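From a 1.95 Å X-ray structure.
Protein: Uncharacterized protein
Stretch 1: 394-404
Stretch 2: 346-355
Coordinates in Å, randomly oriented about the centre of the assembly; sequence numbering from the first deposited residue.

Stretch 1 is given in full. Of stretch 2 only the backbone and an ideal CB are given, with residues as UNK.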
# COMPACT_ATOMS: atom_id res chain seq x y z
N ARG A 394 -8.59 -21.31 8.35
CA ARG A 394 -9.44 -20.90 7.24
C ARG A 394 -8.76 -21.15 5.89
O ARG A 394 -9.43 -21.63 4.95
CB ARG A 394 -9.91 -19.45 7.42
CG ARG A 394 -11.06 -19.40 8.44
CD ARG A 394 -11.59 -18.00 8.59
NE ARG A 394 -12.61 -17.94 9.63
CZ ARG A 394 -13.52 -16.97 9.71
NH1 ARG A 394 -13.55 -16.00 8.79
NH2 ARG A 394 -14.42 -16.98 10.67
N ILE A 395 -7.46 -20.89 5.79
CA ILE A 395 -6.72 -21.32 4.58
C ILE A 395 -6.83 -22.83 4.33
O ILE A 395 -7.16 -23.29 3.21
CB ILE A 395 -5.23 -20.86 4.61
CG1 ILE A 395 -5.16 -19.34 4.45
CG2 ILE A 395 -4.44 -21.51 3.48
CD1 ILE A 395 -5.59 -18.81 3.03
N ASN A 396 -6.55 -23.61 5.37
CA ASN A 396 -6.67 -25.08 5.30
C ASN A 396 -8.04 -25.61 4.85
O ASN A 396 -8.11 -26.62 4.17
CB ASN A 396 -6.26 -25.72 6.63
CG ASN A 396 -4.76 -25.77 6.82
OD1 ASN A 396 -3.98 -25.92 5.86
ND2 ASN A 396 -4.34 -25.63 8.05
N ALA A 397 -9.12 -24.91 5.22
CA ALA A 397 -10.48 -25.39 4.99
C ALA A 397 -11.06 -25.06 3.62
O ALA A 397 -12.18 -25.53 3.29
CB ALA A 397 -11.43 -24.90 6.10
N VAL A 398 -10.36 -24.24 2.83
CA VAL A 398 -10.86 -23.89 1.50
C VAL A 398 -11.09 -25.15 0.65
O VAL A 398 -10.21 -26.00 0.57
CB VAL A 398 -9.96 -22.87 0.74
CG1 VAL A 398 -10.51 -22.60 -0.68
CG2 VAL A 398 -9.85 -21.54 1.53
N THR A 399 -12.27 -25.23 0.03
CA THR A 399 -12.66 -26.38 -0.80
C THR A 399 -12.70 -26.02 -2.28
O THR A 399 -12.70 -24.84 -2.64
CB THR A 399 -14.02 -26.94 -0.38
OG1 THR A 399 -15.02 -25.98 -0.71
CG2 THR A 399 -14.07 -27.22 1.13
N ILE A 400 -12.72 -27.03 -3.15
CA ILE A 400 -12.79 -26.79 -4.59
C ILE A 400 -14.06 -26.04 -4.99
O ILE A 400 -13.97 -25.09 -5.76
CB ILE A 400 -12.57 -28.08 -5.40
CG1 ILE A 400 -11.07 -28.43 -5.38
CG2 ILE A 400 -13.04 -27.94 -6.87
CD1 ILE A 400 -10.77 -29.87 -5.91
N PRO A 401 -15.24 -26.47 -4.46
CA PRO A 401 -16.48 -25.74 -4.76
C PRO A 401 -16.40 -24.24 -4.41
O PRO A 401 -16.92 -23.41 -5.17
CB PRO A 401 -17.56 -26.50 -3.95
CG PRO A 401 -17.02 -27.93 -3.90
CD PRO A 401 -15.51 -27.70 -3.69
N GLU A 402 -15.70 -23.89 -3.33
CA GLU A 402 -15.51 -22.47 -3.01
C GLU A 402 -14.64 -21.75 -4.02
O GLU A 402 -14.92 -20.57 -4.37
CB GLU A 402 -14.90 -22.29 -1.62
CG GLU A 402 -15.89 -22.64 -0.46
CD GLU A 402 -15.19 -22.65 0.90
OE1 GLU A 402 -13.94 -22.83 0.92
OE2 GLU A 402 -15.86 -22.46 1.94
N ILE A 403 -13.60 -22.44 -4.49
CA ILE A 403 -12.70 -21.90 -5.52
C ILE A 403 -13.44 -21.69 -6.84
O ILE A 403 -13.21 -20.65 -7.53
CB ILE A 403 -11.46 -22.82 -5.71
CG1 ILE A 403 -10.66 -22.95 -4.39
CG2 ILE A 403 -10.58 -22.32 -6.90
CD1 ILE A 403 -9.74 -24.14 -4.29
N GLN A 404 -14.29 -22.66 -7.20
CA GLN A 404 -15.10 -22.59 -8.42
C GLN A 404 -16.06 -21.41 -8.34
O GLN A 404 -16.26 -20.68 -9.34
CB GLN A 404 -15.95 -23.87 -8.61
CG GLN A 404 -15.21 -25.16 -8.88
CD GLN A 404 -16.16 -26.34 -9.00
OE1 GLN A 404 -16.34 -27.10 -8.04
NE2 GLN A 404 -16.77 -26.50 -10.17
N UNK A 346 -6.20 -30.04 -9.59
CA UNK A 346 -5.54 -31.21 -9.04
C UNK A 346 -5.27 -30.99 -7.57
O UNK A 346 -5.10 -29.85 -7.13
CB UNK A 346 -4.24 -31.51 -9.79
N UNK A 347 -5.19 -32.09 -6.82
CA UNK A 347 -4.87 -31.99 -5.40
C UNK A 347 -3.58 -31.25 -5.13
O UNK A 347 -3.51 -30.47 -4.20
CB UNK A 347 -4.79 -33.39 -4.79
N UNK A 348 -2.57 -31.47 -5.95
CA UNK A 348 -1.29 -30.84 -5.72
C UNK A 348 -1.36 -29.32 -5.95
O UNK A 348 -0.78 -28.56 -5.19
CB UNK A 348 -0.23 -31.47 -6.63
N UNK A 349 -2.10 -28.88 -6.97
CA UNK A 349 -2.35 -27.45 -7.16
C UNK A 349 -2.85 -26.76 -5.87
O UNK A 349 -2.30 -25.75 -5.45
CB UNK A 349 -3.37 -27.25 -8.28
N UNK A 350 -3.88 -27.32 -5.25
CA UNK A 350 -4.48 -26.70 -4.04
C UNK A 350 -3.54 -26.80 -2.86
O UNK A 350 -3.38 -25.82 -2.13
CB UNK A 350 -5.81 -27.36 -3.69
N UNK A 351 -2.94 -27.98 -2.67
CA UNK A 351 -2.08 -28.27 -1.53
C UNK A 351 -0.85 -27.35 -1.56
O UNK A 351 -0.50 -26.74 -0.55
CB UNK A 351 -1.66 -29.74 -1.54
N UNK A 352 -0.22 -27.25 -2.73
CA UNK A 352 0.92 -26.34 -2.88
C UNK A 352 0.54 -24.88 -2.66
O UNK A 352 1.29 -24.15 -2.04
CB UNK A 352 1.54 -26.50 -4.27
N UNK A 353 -0.63 -24.48 -3.15
CA UNK A 353 -1.11 -23.10 -2.93
C UNK A 353 -1.32 -22.83 -1.43
O UNK A 353 -0.85 -21.82 -0.93
CB UNK A 353 -2.41 -22.86 -3.69
N UNK A 354 -2.00 -23.74 -0.73
CA UNK A 354 -2.22 -23.57 0.72
C UNK A 354 -0.89 -23.49 1.52
O UNK A 354 -0.72 -22.61 2.36
CB UNK A 354 -3.07 -24.73 1.25
N UNK A 355 0.05 -24.38 1.20
CA UNK A 355 1.37 -24.40 1.86
C UNK A 355 2.10 -23.05 1.71
O UNK A 355 2.59 -22.48 2.70
CB UNK A 355 2.23 -25.52 1.28

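Stretch 2 is a helix from position 347 onward, and only two of its CA-to-CB bonds, those of 350 and 354, one turn apart, point toward stretch 1. Position 346, with phi/psi of -81/154°, precedes the first turn as its N-cap. Its CB points away from stretch 1, so a small capping residue or a long polar one would suit it. The residue is Arg-346, whose backbone N donates to the side chain of position 349.

At 347 the CB also points away, and a short side chain would not touch stretch 1; a longer one could bend back toward the tip of Ile-400. Glu-347 does this with chi1 and chi2 both m, bringing OE2 to 4.1 Å from Ile-400 CD1, a marginal contact.

Positions 348 and 349 are out of reach and little constrained by stretch 1. They are Leu-348 and Glu-349; OE1 of Glu-349 accepts from Arg-346 N at 2.7 Å, tying down the start of the helix.

At 350 the ideal CB lies 5.1 Å from Ile-403 CD1, and the surroundings offered by Ile-400 and Ile-403 are aliphatic. The gap calls for a medium-sized apolar side chain: leucine, isoleucine, methionine or perhaps valine. Ile-350 fills it. Its CD1 packs 3.5 Å from Ile-400 CG1, and its CG2 lies 4.4 Å from Ile-403 CD1. Its chi2 of 146° falls between wells.

Positions 351, 352 and 353 make no contact with stretch 1, so it leaves their identity open. They are Glu-351, Gln-352 and Thr-353, the last donating a hydrogen bond from OG1 to Glu-349 O at 2.7 Å, within its own helix.

Position 354 faces the place where the first helix of stretch 1 gives way to a turn. The ideal CB is 4.2 Å from Ile-395 CG2, which favours an aliphatic beginning, but beyond it the carbonyl oxygens of Asn-396 and Val-398 offer acceptors. A leucine or methionine could use the first feature; a long side chain ending in a donor, lysine or arginine, could use both. Lys-354 is nearly extended (m, t, t, t). Its CB lies 4.0 Å from Ile-395 CG2 and its CE 4.1 Å from Val-398 CB, and NZ donates hydrogen bonds to Val-398 O at 2.6 Å and Asn-396 O at 2.8 Å. The ammonium group thus bridges the carbonyls of Asn-396, in the helix, and Val-398, in the loop that follows, and this residue has the largest covered area in the contact.

At 355 the CB points away again, leaving many choices possible; Ala-355 makes no contact.

Stretch 2, residues 346-355: RELEIEQTKA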
# COMPACT_ATOMS: atom_id res chain seq x y z
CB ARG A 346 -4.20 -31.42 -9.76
CG ARG A 346 -4.34 -31.68 -11.26
CD ARG A 346 -2.98 -31.57 -11.97
NE ARG A 346 -1.85 -32.10 -11.19
CZ ARG A 346 -1.70 -33.37 -10.79
NH1 ARG A 346 -0.62 -33.71 -10.08
NH2 ARG A 346 -2.61 -34.31 -11.07
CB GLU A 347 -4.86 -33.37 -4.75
CG GLU A 347 -6.25 -33.81 -4.27
CD GLU A 347 -7.06 -32.67 -3.61
OE1 GLU A 347 -6.51 -31.97 -2.71
OE2 GLU A 347 -8.25 -32.50 -4.00
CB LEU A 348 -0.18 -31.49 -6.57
CG LEU A 348 1.23 -30.95 -6.31
CD1 LEU A 348 1.76 -31.34 -4.90
CD2 LEU A 348 2.22 -31.39 -7.41
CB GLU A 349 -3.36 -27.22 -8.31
CG GLU A 349 -2.76 -27.49 -9.68
CD GLU A 349 -3.77 -27.32 -10.78
OE1 GLU A 349 -4.84 -27.94 -10.71
OE2 GLU A 349 -3.47 -26.60 -11.73
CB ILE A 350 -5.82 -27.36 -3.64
CG1 ILE A 350 -6.77 -27.43 -4.80
CG2 ILE A 350 -6.53 -26.56 -2.53
CD1 ILE A 350 -7.60 -28.66 -4.72
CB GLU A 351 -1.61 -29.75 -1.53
CG GLU A 351 -2.69 -30.81 -1.18
CD GLU A 351 -2.16 -32.28 -1.22
OE1 GLU A 351 -1.06 -32.55 -1.78
OE2 GLU A 351 -2.86 -33.18 -0.66
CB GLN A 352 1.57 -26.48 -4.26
CG GLN A 352 2.52 -27.63 -4.36
CD GLN A 352 3.44 -27.44 -5.54
OE1 GLN A 352 3.14 -27.92 -6.64
NE2 GLN A 352 4.54 -26.69 -5.35
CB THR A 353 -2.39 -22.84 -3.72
OG1 THR A 353 -2.09 -23.03 -5.12
CG2 THR A 353 -2.92 -21.42 -3.47
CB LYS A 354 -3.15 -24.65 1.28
CG LYS A 354 -4.60 -24.61 0.71
CD LYS A 354 -5.45 -25.74 1.27
CE LYS A 354 -6.91 -25.53 0.91
NZ LYS A 354 -7.80 -26.63 1.40
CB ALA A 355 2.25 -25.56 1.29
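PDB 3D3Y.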